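PDB 3O0Y: lipoprotein from Colwellia psychrerythraea, which is a putative lipoprotein of unknown function whose family belongs to a clan of metallopeptidase-like proteins. Local coordinates for residues 49-54 with 168-173. Residues are numbered along the deposited sequence; the frame is centred on the assembly and turned at random.
Sequences SATMYG and IVRLGQ
Thr51 OG1 is gripped by both terminal nitrogens of Arg170, which donate to this one oxygen: NH1 lies 2.9 Å from OG1 and NH2 3.0 Å. The N-H...O angles, 149° and 144°, are similarly bent, as expected when two nearly parallel N-H bonds share one acceptor placed between them. OG1 sits in the guanidinium plane, at the edge between NH1 and NH2, so the approach is end-on and forked. Because OG1 is the acceptor here, its own hydrogen can serve the further hydrogen bond with Ala47 O, one turn back in helix 47-53. The threonine torsion suits both roles: OG1 lies beside the backbone N (chi1 -60°), anti to the carbonyl carbon. Its methyl adds only a loose contact, CG2 standing 3.9 Å from Arg170 NH1.

The helices themselves remain apart, with Thr51 CA and Arg170 CA 11.8 Å from each other, and the arginine, extended from CG to NE, spans that gap. Asp67 O accepts from NE, fixing the guanidinium on a second side, while Met152 of helix 144-154 touches the side chain. A leucine in place of Arg170 would probably leave Thr51 OG1 and Asp67 O without their guanidinium donors. With just 79 Å² buried, the arrangement is a side-chain bridge between separated helices, joining 47-53 to 161-172 within the largely helical DUF885 fold.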
loop_
_atom_site.group_PDB
_atom_site.type_symbol
_atom_site.label_atom_id
_atom_site.label_comp_id
_atom_site.label_asym_id
_atom_site.label_seq_id
_atom_site.Cartn_x
_atom_site.Cartn_y
_atom_site.Cartn_z
ATOM N N SER A 49 -12.755 5.238 -2.085
ATOM C CA SER A 49 -12.030 5.145 -0.804
ATOM C C SER A 49 -12.959 5.176 0.416
ATOM O O SER A 49 -12.769 4.438 1.382
ATOM C CB SER A 49 -10.931 6.250 -0.722
ATOM O OG SER A 49 -9.895 5.896 -1.630
ATOM N N ALA A 50 -13.986 6.036 0.378
ATOM C CA ALA A 50 -14.978 6.072 1.420
ATOM C C ALA A 50 -15.589 4.687 1.556
ATOM O O ALA A 50 -15.683 4.135 2.656
ATOM C CB ALA A 50 -16.101 7.118 1.085
ATOM N N THR A 51 -16.056 4.128 0.428
ATOM C CA THR A 51 -16.579 2.738 0.470
ATOM C C THR A 51 -15.597 1.688 1.070
ATOM O O THR A 51 -15.997 0.836 1.868
ATOM C CB THR A 51 -17.026 2.314 -0.953
ATOM O OG1 THR A 51 -18.053 3.219 -1.384
ATOM C CG2 THR A 51 -17.492 0.796 -0.944
ATOM N N MET A 52 -14.321 1.782 0.696
ATOM C CA MET A 52 -13.253 0.900 1.195
ATOM C C MET A 52 -13.226 0.920 2.724
ATOM O O MET A 52 -13.140 -0.145 3.379
ATOM C CB MET A 52 -11.884 1.336 0.583
ATOM C CG MET A 52 -10.777 0.376 0.649
ATOM S SD MET A 52 -9.262 1.062 -0.168
ATOM C CE MET A 52 -9.019 2.548 0.799
ATOM N N TYR A 53 -13.382 2.101 3.324
ATOM C CA TYR A 53 -13.327 2.223 4.786
ATOM C C TYR A 53 -14.662 2.037 5.468
ATOM O O TYR A 53 -14.764 1.901 6.715
ATOM C CB TYR A 53 -12.772 3.579 5.144
ATOM C CG TYR A 53 -11.314 3.605 5.060
ATOM C CD1 TYR A 53 -10.588 2.762 5.889
ATOM C CD2 TYR A 53 -10.664 4.410 4.200
ATOM C CE1 TYR A 53 -9.275 2.736 5.882
ATOM C CE2 TYR A 53 -9.242 4.374 4.153
ATOM C CZ TYR A 53 -8.595 3.489 4.998
ATOM O OH TYR A 53 -7.222 3.314 5.122
ATOM N N GLY A 54 -15.697 1.847 4.656
ATOM C CA GLY A 54 -17.034 1.649 5.156
ATOM C C GLY A 54 -17.710 2.907 5.669
ATOM O O GLY A 54 -18.549 2.826 6.588
ATOM N N ILE A 168 -25.068 -0.788 -9.605
ATOM C CA ILE A 168 -25.495 -0.517 -10.966
ATOM C C ILE A 168 -25.273 0.932 -11.357
ATOM O O ILE A 168 -24.788 1.244 -12.467
ATOM C CB ILE A 168 -26.972 -0.990 -11.157
ATOM C CG1 ILE A 168 -26.978 -2.514 -11.170
ATOM C CG2 ILE A 168 -27.591 -0.428 -12.457
ATOM C CD1 ILE A 168 -28.367 -3.110 -10.827
ATOM N N VAL A 169 -25.664 1.806 -10.451
ATOM C CA VAL A 169 -25.541 3.248 -10.649
ATOM C C VAL A 169 -24.051 3.645 -10.807
ATOM O O VAL A 169 -23.698 4.496 -11.635
ATOM C CB VAL A 169 -26.233 3.977 -9.524
ATOM C CG1 VAL A 169 -25.855 5.433 -9.518
ATOM C CG2 VAL A 169 -27.781 3.762 -9.687
ATOM N N ARG A 170 -23.204 3.013 -10.006
ATOM C CA ARG A 170 -21.751 3.256 -10.147
ATOM C C ARG A 170 -21.222 2.825 -11.501
ATOM O O ARG A 170 -20.508 3.598 -12.189
ATOM C CB ARG A 170 -21.002 2.578 -8.982
ATOM C CG ARG A 170 -21.049 3.479 -7.751
ATOM C CD ARG A 170 -20.098 2.989 -6.647
ATOM N NE ARG A 170 -19.749 4.055 -5.695
ATOM C CZ ARG A 170 -19.298 3.835 -4.468
ATOM N NH1 ARG A 170 -19.069 2.603 -4.034
ATOM N NH2 ARG A 170 -18.992 4.866 -3.706
ATOM N N LEU A 171 -21.594 1.608 -11.923
ATOM C CA LEU A 171 -21.176 1.116 -13.258
ATOM C C LEU A 171 -21.594 2.027 -14.402
ATOM O O LEU A 171 -20.838 2.227 -15.358
ATOM C CB LEU A 171 -21.678 -0.325 -13.504
ATOM C CG LEU A 171 -21.166 -1.436 -12.579
ATOM C CD1 LEU A 171 -21.953 -2.706 -12.868
ATOM C CD2 LEU A 171 -19.694 -1.694 -12.663
ATOM N N GLY A 172 -22.789 2.616 -14.278
ATOM C CA GLY A 172 -23.345 3.507 -15.268
ATOM C C GLY A 172 -22.622 4.801 -15.422
ATOM O O GLY A 172 -22.783 5.463 -16.432
ATOM N N GLN A 173 -21.741 5.127 -14.478
ATOM C CA GLN A 173 -20.961 6.378 -14.572
ATOM C C GLN A 173 -19.547 6.173 -15.101
ATOM O O GLN A 173 -18.714 7.106 -15.081
ATOM C CB GLN A 173 -20.912 6.989 -13.186
ATOM C CG GLN A 173 -22.317 7.418 -12.713
ATOM C CD GLN A 173 -22.286 7.869 -11.327
ATOM O OE1 GLN A 173 -22.588 7.117 -10.385
ATOM N NE2 GLN A 173 -21.874 9.106 -11.159
#